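Local coordinates for protein UV damage endonuclease (Sulfolobus acidocaldarius, PDB 3TC3) that probably cuts DNA at ultraviolet-induced lesions as a metal-binding endonuclease of DNA repair, with manganese bound in its TIM barrel, at residues A[115-120]-A[282-287]; A[148-153]-A[189-194]; A[254-259]-A[264-269]; A[271-276]-A[297-302]. All coordinates share one frame; numbering follows the deposited sequence.

Contact 1 (A[115-120]-A[282-287]); sequences SIRISM and EVDIML
R117 and D284 meet inside the barrel through a salt bridge, NH1 standing 2.8 Å from OD2, and this end holds the larger share of the contact between 115-120 and 282-287. The hydrogen bond is fairly straight, 163° at the hydrogen. OD2 lies almost exactly in the guanidinium plane, at its edge, but NH1 comes to the anti side of the carboxylate, somewhat out of its plane, and the two flat groups stand 73° apart. R117 gets there by a bent route: CG is anti to the backbone N (chi1 -172°) and the chain then turns at chi2, which carries CD past the carboxylate at 3.4 Å from D284 OD2. D284 is buried and its charge is shared out, with R23 also on OD2 and R247 on OD1, so the carboxylate probably stays ionised. R117 NH1 gives a further hydrogen bond to the carbonyl O of R247.

One layer up, the contact is looser. S119 OG and M286 CE approach to 3.9 Å without a polar bond, the methionine chain curling at chi2 and chi3 to bring its methyl across. Both residues are buried; R117 is the partly exposed member of the four. M286 also packs on D251, a manganese ligand.

The two strands are not neighbours: 117-120 is third and 283-287 eighth in the closed parallel sheet, and their CA atoms come no nearer than 8.2 Å, between R117 and D284. Side chains that meet across the interior in layers are what fills the core of a TIM barrel.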
loop_
_atom_site.group_PDB
_atom_site.type_symbol
_atom_site.label_atom_id
_atom_site.label_comp_id
_atom_site.label_asym_id
_atom_site.label_seq_id
_atom_site.Cartn_x
_atom_site.Cartn_y
_atom_site.Cartn_z
ATOM N N SER A 115 14.915 9.383 -3.923
ATOM C CA SER A 115 13.795 9.886 -3.096
ATOM C C SER A 115 12.476 9.227 -3.537
ATOM O O SER A 115 11.464 9.912 -3.662
ATOM C CB SER A 115 13.685 11.399 -3.251
ATOM O OG SER A 115 14.824 11.977 -2.664
ATOM N N ILE A 116 12.505 7.922 -3.737
ATOM C CA ILE A 116 11.258 7.262 -4.132
ATOM C C ILE A 116 10.546 6.809 -2.843
ATOM O O ILE A 116 11.169 6.270 -1.904
ATOM C CB ILE A 116 11.489 6.125 -5.104
ATOM C CG1 ILE A 116 12.066 6.699 -6.421
ATOM C CG2 ILE A 116 10.228 5.283 -5.315
ATOM C CD1 ILE A 116 12.524 5.653 -7.367
ATOM N N ARG A 117 9.262 7.055 -2.755
ATOM C CA ARG A 117 8.496 6.651 -1.533
ATOM C C ARG A 117 7.879 5.311 -1.834
ATOM O O ARG A 117 7.420 5.095 -2.943
ATOM C CB ARG A 117 7.392 7.657 -1.302
ATOM C CG ARG A 117 6.611 7.556 -0.034
ATOM C CD ARG A 117 7.038 8.551 0.957
ATOM N NE ARG A 117 6.456 8.333 2.279
ATOM C CZ ARG A 117 5.478 9.066 2.809
ATOM N NH1 ARG A 117 4.822 10.045 2.148
ATOM N NH2 ARG A 117 5.210 8.795 4.107
ATOM N N ILE A 118 7.809 4.462 -0.812
ATOM C CA ILE A 118 7.324 3.062 -1.031
ATOM C C ILE A 118 6.196 2.694 -0.045
ATOM O O ILE A 118 6.272 2.970 1.186
ATOM C CB ILE A 118 8.511 2.065 -0.811
ATOM C CG1 ILE A 118 9.559 2.209 -1.956
ATOM C CG2 ILE A 118 8.048 0.622 -0.775
ATOM C CD1 ILE A 118 8.992 1.987 -3.379
ATOM N N SER A 119 5.183 2.031 -0.551
ATOM C CA SER A 119 4.184 1.430 0.314
ATOM C C SER A 119 3.978 -0.034 -0.149
ATOM O O SER A 119 4.508 -0.457 -1.213
ATOM C CB SER A 119 2.854 2.159 0.274
ATOM O OG SER A 119 2.302 2.067 -1.029
ATOM N N MET A 120 3.350 -0.834 0.722
ATOM C CA MET A 120 2.897 -2.169 0.353
ATOM C C MET A 120 1.553 -2.331 1.006
ATOM O O MET A 120 1.313 -1.809 2.093
ATOM C CB MET A 120 3.815 -3.296 0.840
ATOM C CG MET A 120 5.268 -3.192 0.213
ATOM S SD MET A 120 6.263 -4.666 0.713
ATOM C CE MET A 120 5.522 -5.910 -0.378
ATOM N N GLU A 282 0.936 18.766 -0.630
ATOM C CA GLU A 282 1.856 18.228 0.353
ATOM C C GLU A 282 1.405 16.823 0.799
ATOM O O GLU A 282 1.228 16.547 1.995
ATOM C CB GLU A 282 2.002 19.221 1.563
ATOM C CG GLU A 282 2.825 18.679 2.687
ATOM C CD GLU A 282 4.317 18.976 2.572
ATOM O OE1 GLU A 282 4.704 20.176 2.511
ATOM O OE2 GLU A 282 5.109 17.987 2.604
ATOM N N VAL A 283 1.163 15.964 -0.195
ATOM C CA VAL A 283 0.681 14.570 0.037
ATOM C C VAL A 283 1.193 13.728 -1.096
ATOM O O VAL A 283 1.407 14.231 -2.230
ATOM C CB VAL A 283 -0.834 14.410 0.058
ATOM C CG1 VAL A 283 -1.539 15.118 1.166
ATOM C CG2 VAL A 283 -1.489 14.866 -1.291
ATOM N N ASP A 284 1.526 12.465 -0.839
ATOM C CA ASP A 284 1.892 11.493 -1.907
ATOM C C ASP A 284 0.664 10.679 -2.283
ATOM O O ASP A 284 0.016 10.199 -1.399
ATOM C CB ASP A 284 3.027 10.637 -1.372
ATOM C CG ASP A 284 4.333 11.472 -1.243
ATOM O OD1 ASP A 284 4.444 12.499 -1.960
ATOM O OD2 ASP A 284 5.138 11.016 -0.446
ATOM N N ILE A 285 0.333 10.684 -3.561
ATOM C CA ILE A 285 -0.947 10.159 -4.056
ATOM C C ILE A 285 -0.740 8.799 -4.766
ATOM O O ILE A 285 -0.039 8.735 -5.794
ATOM C CB ILE A 285 -1.586 11.104 -5.043
ATOM C CG1 ILE A 285 -1.902 12.440 -4.414
ATOM C CG2 ILE A 285 -2.929 10.547 -5.562
ATOM C CD1 ILE A 285 -2.326 13.534 -5.520
ATOM N N MET A 286 -1.338 7.738 -4.212
ATOM C CA MET A 286 -1.245 6.414 -4.867
ATOM C C MET A 286 -2.473 6.161 -5.681
ATOM O O MET A 286 -3.621 6.195 -5.136
ATOM C CB MET A 286 -1.206 5.338 -3.774
ATOM C CG MET A 286 -1.052 3.879 -4.355
ATOM S SD MET A 286 0.354 3.648 -5.466
ATOM C CE MET A 286 1.701 4.065 -4.348
ATOM N N LEU A 287 -2.348 6.044 -6.995
ATOM C CA LEU A 287 -3.523 5.781 -7.860
ATOM C C LEU A 287 -3.984 4.382 -7.893
ATOM O O LEU A 287 -3.178 3.475 -8.196
ATOM C CB LEU A 287 -3.230 6.220 -9.319
ATOM C CG LEU A 287 -2.671 7.624 -9.396
ATOM C CD1 LEU A 287 -2.258 7.916 -10.873
ATOM C CD2 LEU A 287 -3.738 8.703 -8.976
#

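Contact 2 (A[148-153]-A[189-194]); sequences DLLDSM and SKRLVI
The guanidinium of R191 lies against helix 133-153 in two ways at once, edge to D151 and face to L150. At the edge, NH1 and NH2 both reach D151 OD1, each at 2.8 Å, an end-on grip of two nitrogens on a single oxygen. OD1 sits in the guanidinium plane, the carboxylate is turned 55° from that plane, and both nitrogens come to OD1 from the same face of the carboxylate. Sharing one acceptor costs straightness: both bonds bend to about 142° at the hydrogen. L150 covers one face of the guanidinium, its CB 3.6 Å from R191 NH2, while CD1 runs back along the arginine to 3.8 Å from R191 CD; the leucine and the arginine lie alongside, pointing opposite ways. R191 reaches this far because its chain is extended from CG to NE.

The remaining N-H groups are taken by backbone carbonyls: NE by E156, NH2 by I155 and NH1 by N187. With D151 they make five bonds round the group, which fix its rotation. On the acid side, D151 OD2 accepts from N187 ND2, and the aspartate stands at the exposed border while L150 and R191 are buried.

R191 comes just before strand 192-195, and through it this strand's entry is joined to the end of helix 133-153 and the loop that leads into strand 158-162; L150 also packs on I159 of that strand, which lies next to 192-195 in the barrel.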
loop_
_atom_site.group_PDB
_atom_site.type_symbol
_atom_site.label_atom_id
_atom_site.label_comp_id
_atom_site.label_asym_id
_atom_site.label_seq_id
_atom_site.Cartn_x
_atom_site.Cartn_y
_atom_site.Cartn_z
ATOM N N ASP A 148 10.181 -7.850 6.493
ATOM C CA ASP A 148 11.478 -8.437 6.073
ATOM C C ASP A 148 11.880 -7.935 4.668
ATOM O O ASP A 148 13.092 -7.806 4.367
ATOM C CB ASP A 148 11.384 -9.978 6.052
ATOM C CG ASP A 148 11.381 -10.602 7.457
ATOM O OD1 ASP A 148 11.658 -9.883 8.430
ATOM O OD2 ASP A 148 11.069 -11.796 7.520
ATOM N N LEU A 149 10.892 -7.880 3.747
ATOM C CA LEU A 149 11.235 -7.476 2.363
ATOM C C LEU A 149 11.804 -6.048 2.366
ATOM O O LEU A 149 12.888 -5.766 1.791
ATOM C CB LEU A 149 10.023 -7.617 1.431
ATOM C CG LEU A 149 10.282 -7.235 -0.019
ATOM C CD1 LEU A 149 11.297 -8.257 -0.636
ATOM C CD2 LEU A 149 9.009 -7.168 -0.793
ATOM N N LEU A 150 11.118 -5.143 3.020
ATOM C CA LEU A 150 11.542 -3.741 3.153
ATOM C C LEU A 150 12.900 -3.665 3.900
ATOM O O LEU A 150 13.808 -2.898 3.454
ATOM C CB LEU A 150 10.441 -2.959 3.862
ATOM C CG LEU A 150 9.135 -2.950 2.962
ATOM C CD1 LEU A 150 8.016 -2.291 3.797
ATOM C CD2 LEU A 150 9.310 -2.157 1.692
ATOM N N ASP A 151 13.065 -4.483 4.969
ATOM C CA ASP A 151 14.354 -4.496 5.657
ATOM C C ASP A 151 15.455 -4.952 4.730
ATOM O O ASP A 151 16.587 -4.448 4.802
ATOM C CB ASP A 151 14.278 -5.464 6.804
ATOM C CG ASP A 151 13.614 -4.945 8.042
ATOM O OD1 ASP A 151 13.355 -3.747 8.190
ATOM O OD2 ASP A 151 13.397 -5.802 8.934
ATOM N N SER A 152 15.219 -5.929 3.880
ATOM C CA SER A 152 16.256 -6.491 3.016
ATOM C C SER A 152 16.685 -5.496 1.980
ATOM O O SER A 152 17.839 -5.578 1.488
ATOM C CB SER A 152 15.748 -7.780 2.347
ATOM O OG SER A 152 14.858 -7.523 1.240
ATOM N N MET A 153 15.802 -4.558 1.623
ATOM C CA MET A 153 16.145 -3.467 0.697
ATOM C C MET A 153 16.852 -2.317 1.422
ATOM O O MET A 153 17.412 -1.442 0.754
ATOM C CB MET A 153 14.888 -2.919 0.007
ATOM C CG MET A 153 14.274 -4.002 -0.825
ATOM S SD MET A 153 12.736 -3.442 -1.607
ATOM C CE MET A 153 12.366 -4.804 -2.683
ATOM N N SER A 189 5.535 -2.967 13.458
ATOM C CA SER A 189 4.673 -1.898 14.015
ATOM C C SER A 189 5.124 -0.477 13.548
ATOM O O SER A 189 4.255 0.411 13.353
ATOM C CB SER A 189 4.591 -1.987 15.565
ATOM O OG SER A 189 5.849 -1.665 16.108
ATOM N N LYS A 190 6.427 -0.208 13.443
ATOM C CA LYS A 190 6.909 1.094 13.031
ATOM C C LYS A 190 6.501 1.486 11.611
ATOM O O LYS A 190 6.446 2.655 11.287
ATOM C CB LYS A 190 8.418 1.223 13.213
ATOM C CG LYS A 190 8.804 1.445 14.717
ATOM C CD LYS A 190 8.265 2.832 15.248
ATOM C CE LYS A 190 8.789 3.161 16.642
ATOM N NZ LYS A 190 7.826 2.585 17.641
ATOM N N ARG A 191 6.179 0.470 10.808
ATOM C CA ARG A 191 5.897 0.675 9.392
ATOM C C ARG A 191 4.389 0.672 9.167
ATOM O O ARG A 191 3.906 1.046 8.068
ATOM C CB ARG A 191 6.477 -0.442 8.558
ATOM C CG ARG A 191 7.980 -0.353 8.442
ATOM C CD ARG A 191 8.346 -1.417 7.489
ATOM N NE ARG A 191 9.755 -1.227 7.065
ATOM C CZ ARG A 191 10.789 -1.911 7.469
ATOM N NH1 ARG A 191 10.697 -2.816 8.442
ATOM N NH2 ARG A 191 11.981 -1.707 6.852
ATOM N N LEU A 192 3.591 0.311 10.173
ATOM C CA LEU A 192 2.172 0.023 9.849
ATOM C C LEU A 192 1.354 1.315 9.737
ATOM O O LEU A 192 1.562 2.287 10.489
ATOM C CB LEU A 192 1.571 -0.832 10.983
ATOM C CG LEU A 192 0.338 -1.597 10.563
ATOM C CD1 LEU A 192 0.706 -2.782 9.632
ATOM C CD2 LEU A 192 -0.383 -2.197 11.813
ATOM N N VAL A 193 0.456 1.314 8.727
ATOM C CA VAL A 193 -0.489 2.404 8.577
ATOM C C VAL A 193 -1.875 1.788 8.285
ATOM O O VAL A 193 -1.956 0.630 7.854
ATOM C CB VAL A 193 -0.098 3.442 7.469
ATOM C CG1 VAL A 193 1.299 4.001 7.737
ATOM C CG2 VAL A 193 -0.196 2.758 6.095
ATOM N N ILE A 194 -2.944 2.477 8.688
ATOM C CA ILE A 194 -4.267 1.893 8.495
ATOM C C ILE A 194 -5.070 2.779 7.539
ATOM O O ILE A 194 -4.944 3.966 7.535
ATOM C CB ILE A 194 -5.044 1.717 9.841
ATOM C CG1 ILE A 194 -5.141 3.017 10.580
ATOM C CG2 ILE A 194 -4.449 0.577 10.711
ATOM C CD1 ILE A 194 -6.088 2.922 11.872
#

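Contact 3 (A[254-259]-A[264-269]); sequences EQEPGE and HATTIN
E256 leans over the backbone of 264-266 and can be followed outward atom by atom. Its CB rests 3.7 Å from H264 O and slightly farther from A265 CA. With CG anti to the backbone N (chi1 -174°) and a bend at chi2, the carboxylate swings onto T266, CD coming 3.3 Å from T266 OG1. OE1 takes the backbone N-H of T266 at 2.9 Å, the donor standing well above the carboxylate plane, and passes close to A265 CA on the way. OE2 ends the chain: T266 OG1 gives it a hydrogen bond of 2.7 Å, on the syn side. One carboxylate thus holds both the amide and the hydroxyl of a single threonine.

E254 does similar work further along. Its carbonyl O accepts from A265 N at 2.9 Å, and its OE2 takes N269 N, again at 2.9 Å. Y252 OH also bonds OE2, and N272 ND2 bonds OE1, so the carboxylate meets the start of helix 270-279, where N269 is the N-cap through its OD1 to N272 N.

A single bridge pairs Q255 with H264. This is a long loop following the seventh strand of a TIM barrel, at the C-terminal end of the strands, where the manganese is bound, about 5 Å from the H264 side chain.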
loop_
_atom_site.group_PDB
_atom_site.type_symbol
_atom_site.label_atom_id
_atom_site.label_comp_id
_atom_site.label_asym_id
_atom_site.label_seq_id
_atom_site.Cartn_x
_atom_site.Cartn_y
_atom_site.Cartn_z
ATOM N N GLU A 254 -11.565 6.273 -8.136
ATOM C CA GLU A 254 -12.858 6.796 -8.547
ATOM C C GLU A 254 -13.791 5.624 -8.783
ATOM O O GLU A 254 -13.333 4.500 -9.005
ATOM C CB GLU A 254 -12.784 7.569 -9.881
ATOM C CG GLU A 254 -11.843 8.802 -9.846
ATOM C CD GLU A 254 -11.761 9.419 -11.164
ATOM O OE1 GLU A 254 -12.718 9.300 -11.977
ATOM O OE2 GLU A 254 -10.760 10.071 -11.422
ATOM N N GLN A 255 -15.065 5.941 -8.770
ATOM C CA GLN A 255 -16.069 4.973 -9.074
ATOM C C GLN A 255 -16.075 4.638 -10.558
ATOM O O GLN A 255 -16.097 5.558 -11.386
ATOM C CB GLN A 255 -17.386 5.567 -8.584
ATOM C CG GLN A 255 -18.591 4.694 -9.094
ATOM C CD GLN A 255 -18.606 3.407 -8.326
ATOM O OE1 GLN A 255 -18.461 3.415 -7.077
ATOM N NE2 GLN A 255 -18.736 2.276 -9.036
ATOM N N GLU A 256 -16.039 3.326 -10.919
ATOM C CA GLU A 256 -16.301 2.967 -12.357
ATOM C C GLU A 256 -17.790 3.174 -12.704
ATOM O O GLU A 256 -18.663 2.653 -12.003
ATOM C CB GLU A 256 -15.939 1.546 -12.612
ATOM C CG GLU A 256 -16.030 1.108 -14.119
ATOM C CD GLU A 256 -14.971 1.672 -14.992
ATOM O OE1 GLU A 256 -14.310 2.670 -14.562
ATOM O OE2 GLU A 256 -14.745 1.065 -16.090
ATOM N N PRO A 257 -18.048 3.955 -13.753
ATOM C CA PRO A 257 -19.443 4.234 -14.095
ATOM C C PRO A 257 -20.164 2.948 -14.411
ATOM O O PRO A 257 -19.608 2.081 -15.061
ATOM C CB PRO A 257 -19.311 5.040 -15.360
ATOM C CG PRO A 257 -17.950 5.736 -15.248
ATOM C CD PRO A 257 -17.093 4.750 -14.571
ATOM N N GLY A 258 -21.406 2.817 -13.927
ATOM C CA GLY A 258 -22.149 1.618 -14.269
ATOM C C GLY A 258 -21.954 0.435 -13.357
ATOM O O GLY A 258 -22.691 -0.588 -13.478
ATOM N N GLU A 259 -20.967 0.506 -12.458
ATOM C CA GLU A 259 -20.633 -0.626 -11.574
ATOM C C GLU A 259 -21.176 -0.345 -10.176
ATOM O O GLU A 259 -21.581 0.793 -9.868
ATOM C CB GLU A 259 -19.144 -0.913 -11.538
ATOM C CG GLU A 259 -18.547 -1.126 -12.960
ATOM C CD GLU A 259 -19.111 -2.399 -13.624
ATOM O OE1 GLU A 259 -19.201 -3.451 -12.946
ATOM O OE2 GLU A 259 -19.383 -2.312 -14.824
ATOM N N HIS A 264 -13.502 -0.052 -8.457
ATOM C CA HIS A 264 -12.500 0.976 -8.861
ATOM C C HIS A 264 -12.528 1.210 -10.401
ATOM O O HIS A 264 -12.712 0.317 -11.199
ATOM C CB HIS A 264 -11.084 0.488 -8.551
ATOM C CG HIS A 264 -10.669 0.572 -7.098
ATOM N ND1 HIS A 264 -9.446 0.134 -6.689
ATOM C CD2 HIS A 264 -11.322 1.044 -5.979
ATOM C CE1 HIS A 264 -9.337 0.286 -5.358
ATOM N NE2 HIS A 264 -10.478 0.857 -4.909
ATOM N N ALA A 265 -12.383 2.467 -10.765
ATOM C CA ALA A 265 -12.352 2.886 -12.133
ATOM C C ALA A 265 -11.219 2.218 -12.922
ATOM O O ALA A 265 -10.143 1.886 -12.390
ATOM C CB ALA A 265 -12.190 4.380 -12.186
ATOM N N THR A 266 -11.518 2.072 -14.227
ATOM C CA THR A 266 -10.526 1.453 -15.105
ATOM C C THR A 266 -9.456 2.491 -15.520
ATOM O O THR A 266 -8.409 2.107 -16.069
ATOM C CB THR A 266 -11.203 0.841 -16.368
ATOM O OG1 THR A 266 -12.202 1.708 -16.859
ATOM C CG2 THR A 266 -11.829 -0.486 -15.955
ATOM N N THR A 267 -9.735 3.771 -15.257
ATOM C CA THR A 267 -8.709 4.820 -15.493
ATOM C C THR A 267 -9.173 6.052 -14.731
ATOM O O THR A 267 -10.371 6.138 -14.383
ATOM C CB THR A 267 -8.652 5.178 -17.046
ATOM O OG1 THR A 267 -7.477 5.991 -17.308
ATOM C CG2 THR A 267 -9.923 5.987 -17.503
ATOM N N ILE A 268 -8.271 6.975 -14.462
ATOM C CA ILE A 268 -8.708 8.200 -13.790
ATOM C C ILE A 268 -9.375 9.122 -14.810
ATOM O O ILE A 268 -9.075 9.130 -15.994
ATOM C CB ILE A 268 -7.585 9.016 -13.081
ATOM C CG1 ILE A 268 -6.485 9.421 -14.077
ATOM C CG2 ILE A 268 -6.971 8.172 -11.932
ATOM C CD1 ILE A 268 -5.492 10.415 -13.291
ATOM N N ASN A 269 -10.327 9.911 -14.303
ATOM C CA ASN A 269 -10.905 10.962 -15.109
ATOM C C ASN A 269 -10.175 12.284 -14.808
ATOM O O ASN A 269 -10.039 12.697 -13.646
ATOM C CB ASN A 269 -12.397 11.081 -14.731
ATOM C CG ASN A 269 -13.061 12.243 -15.457
ATOM O OD1 ASN A 269 -12.879 13.409 -15.111
ATOM N ND2 ASN A 269 -13.787 11.919 -16.507
#

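Contact 4 (A[271-276]-A[297-302]); sequences ENFRRF and LKAVKV
Apolar packing comes first. F273 puts the far end of its ring against A299, whose CB lies 3.6 Å from both CE2 and CZ. V302 CG1 sits at the edge of the same ring, near its plane and 4.0 Å from CD2. The phenyl is sent across by its first torsion, CG anti to the backbone N (chi1 -176°), and it also packs on L287, while the ring of Y252 meets it edge-to-face.

These are the helices that follow the seventh and eighth strands of the TIM barrel, side by side in its outer layer. The axes of 271-276 and 297-302 come within 10.6 Å and cross at -49°, and strand 283-287 joins the two helices in the chain.

The second kind is an arginine laid over a valine. R274 CG touches V302 CG1 at 3.5 Å, and the extended chain runs on along the valine, so that CG1 lies 4.1 Å above the guanidinium plane, over its centre. The charged end is held by other helix residues: NH2 by E305 and NE by E270, both salt bridges.

Hydrogen bonding within helix 270-279 is the third. R275 NH1 and NH2 both donate to N272 OD1, at 2.9 and 2.8 Å.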
loop_
_atom_site.group_PDB
_atom_site.type_symbol
_atom_site.label_atom_id
_atom_site.label_comp_id
_atom_site.label_asym_id
_atom_site.label_seq_id
_atom_site.Cartn_x
_atom_site.Cartn_y
_atom_site.Cartn_z
ATOM N N GLU A 271 -10.772 15.411 -15.241
ATOM C CA GLU A 271 -11.437 16.520 -14.555
ATOM C C GLU A 271 -11.697 16.187 -13.067
ATOM O O GLU A 271 -11.633 17.074 -12.211
ATOM C CB GLU A 271 -12.754 16.880 -15.302
ATOM C CG GLU A 271 -12.678 16.756 -16.898
ATOM C CD GLU A 271 -11.613 17.620 -17.463
ATOM O OE1 GLU A 271 -11.483 18.724 -16.886
ATOM O OE2 GLU A 271 -10.889 17.223 -18.437
ATOM N N ASN A 272 -12.050 14.931 -12.757
ATOM C CA ASN A 272 -12.221 14.507 -11.354
ATOM C C ASN A 272 -10.894 14.666 -10.614
ATOM O O ASN A 272 -10.860 15.118 -9.474
ATOM C CB ASN A 272 -12.755 13.069 -11.248
ATOM C CG ASN A 272 -14.197 12.962 -11.653
ATOM O OD1 ASN A 272 -14.947 13.923 -11.566
ATOM N ND2 ASN A 272 -14.592 11.809 -12.088
ATOM N N PHE A 273 -9.808 14.245 -11.263
ATOM C CA PHE A 273 -8.508 14.331 -10.603
ATOM C C PHE A 273 -8.105 15.764 -10.360
ATOM O O PHE A 273 -7.601 16.087 -9.267
ATOM C CB PHE A 273 -7.445 13.530 -11.440
ATOM C CG PHE A 273 -6.104 13.495 -10.780
ATOM C CD1 PHE A 273 -5.906 12.730 -9.636
ATOM C CD2 PHE A 273 -5.061 14.288 -11.277
ATOM C CE1 PHE A 273 -4.616 12.744 -8.997
ATOM C CE2 PHE A 273 -3.801 14.280 -10.674
ATOM C CZ PHE A 273 -3.571 13.498 -9.533
ATOM N N ARG A 274 -8.325 16.587 -11.391
ATOM C CA ARG A 274 -8.049 18.039 -11.206
ATOM C C ARG A 274 -8.873 18.607 -10.043
ATOM O O ARG A 274 -8.353 19.408 -9.235
ATOM C CB ARG A 274 -8.353 18.795 -12.501
ATOM C CG ARG A 274 -7.294 18.581 -13.543
ATOM C CD ARG A 274 -7.768 19.180 -14.885
ATOM N NE ARG A 274 -6.727 19.103 -15.876
ATOM C CZ ARG A 274 -5.771 20.001 -16.014
ATOM N NH1 ARG A 274 -5.694 21.047 -15.188
ATOM N NH2 ARG A 274 -4.858 19.783 -16.963
ATOM N N ARG A 275 -10.131 18.240 -9.899
ATOM C CA ARG A 275 -10.935 18.790 -8.806
ATOM C C ARG A 275 -10.394 18.345 -7.459
ATOM O O ARG A 275 -10.339 19.133 -6.472
ATOM C CB ARG A 275 -12.371 18.359 -8.928
ATOM C CG ARG A 275 -13.305 19.443 -9.516
ATOM C CD ARG A 275 -14.771 18.995 -9.411
ATOM N NE ARG A 275 -15.115 18.387 -10.686
ATOM C CZ ARG A 275 -15.291 17.094 -10.883
ATOM N NH1 ARG A 275 -15.174 16.246 -9.850
ATOM N NH2 ARG A 275 -15.569 16.645 -12.120
ATOM N N PHE A 276 -9.909 17.102 -7.391
ATOM C CA PHE A 276 -9.306 16.626 -6.184
ATOM C C PHE A 276 -8.009 17.366 -5.830
ATOM O O PHE A 276 -7.789 17.753 -4.667
ATOM C CB PHE A 276 -9.014 15.105 -6.391
ATOM C CG PHE A 276 -8.494 14.459 -5.165
ATOM C CD1 PHE A 276 -9.408 14.054 -4.163
ATOM C CD2 PHE A 276 -7.152 14.228 -5.001
ATOM C CE1 PHE A 276 -9.004 13.433 -3.031
ATOM C CE2 PHE A 276 -6.692 13.571 -3.756
ATOM C CZ PHE A 276 -7.633 13.269 -2.768
ATOM N N LEU A 297 0.723 8.482 -15.676
ATOM C CA LEU A 297 1.162 9.482 -16.677
ATOM C C LEU A 297 0.204 10.619 -16.812
ATOM O O LEU A 297 0.669 11.757 -16.911
ATOM C CB LEU A 297 1.429 8.851 -18.042
ATOM C CG LEU A 297 2.607 7.856 -17.978
ATOM C CD1 LEU A 297 2.679 7.115 -19.286
ATOM C CD2 LEU A 297 3.931 8.554 -17.640
ATOM N N LYS A 298 -1.114 10.346 -16.747
ATOM C CA LYS A 298 -2.122 11.417 -16.877
ATOM C C LYS A 298 -1.954 12.283 -15.626
ATOM O O LYS A 298 -1.968 13.539 -15.709
ATOM C CB LYS A 298 -3.515 10.797 -16.910
ATOM C CG LYS A 298 -3.981 9.899 -18.133
ATOM C CD LYS A 298 -5.433 9.270 -17.741
ATOM C CE LYS A 298 -6.225 8.700 -18.873
ATOM N NZ LYS A 298 -7.593 8.511 -18.251
ATOM N N ALA A 299 -1.752 11.666 -14.429
ATOM C CA ALA A 299 -1.668 12.515 -13.255
ATOM C C ALA A 299 -0.393 13.403 -13.210
ATOM O O ALA A 299 -0.461 14.543 -12.753
ATOM C CB ALA A 299 -1.751 11.602 -11.986
ATOM N N VAL A 300 0.752 12.863 -13.693
ATOM C CA VAL A 300 1.989 13.648 -13.720
ATOM C C VAL A 300 1.737 14.885 -14.637
ATOM O O VAL A 300 2.135 15.996 -14.238
ATOM C CB VAL A 300 3.098 12.751 -14.288
ATOM C CG1 VAL A 300 4.311 13.603 -14.719
ATOM C CG2 VAL A 300 3.592 11.836 -13.257
ATOM N N LYS A 301 1.082 14.642 -15.743
ATOM C CA LYS A 301 0.790 15.739 -16.728
ATOM C C LYS A 301 -0.055 16.831 -16.062
ATOM O O LYS A 301 0.331 18.003 -16.148
ATOM C CB LYS A 301 0.115 15.173 -17.958
ATOM C CG LYS A 301 -0.096 16.185 -19.093
ATOM C CD LYS A 301 -1.187 15.671 -20.054
ATOM C CE LYS A 301 -2.547 16.238 -19.567
ATOM N NZ LYS A 301 -3.818 15.654 -20.164
ATOM N N VAL A 302 -1.095 16.458 -15.281
ATOM C CA VAL A 302 -1.945 17.434 -14.575
ATOM C C VAL A 302 -1.114 18.162 -13.529
ATOM O O VAL A 302 -1.172 19.389 -13.400
ATOM C CB VAL A 302 -3.206 16.738 -13.977
ATOM C CG1 VAL A 302 -3.952 17.649 -13.055
ATOM C CG2 VAL A 302 -4.112 16.198 -15.083
#

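Overall arrangement
Contact 4 touches both contact 1 and contact 3, which do not touch each other; contacts 3 and 4 lie on the same side of the chain's centre. From strand 117-120, M120 CE packs 3.7 Å from L149 CD2 on helix 133-153, joining contact 2 to contact 1. From strand 283-287, L287 CD1 lies 3.9 Å from A299 CB, so contact 1 links the interior to the helices of contact 4. T267 OG1 of contact 3 and K298 NZ of contact 4 are 2.7 Å apart, a probable hydrogen bond. Contact 2 lies across the chain's centre, its centre about 30 Å from those of contacts 3 and 4. The manganese is about 7 Å from the M286 side chain and 13 Å from that of F273; contact 3 comes closer than either.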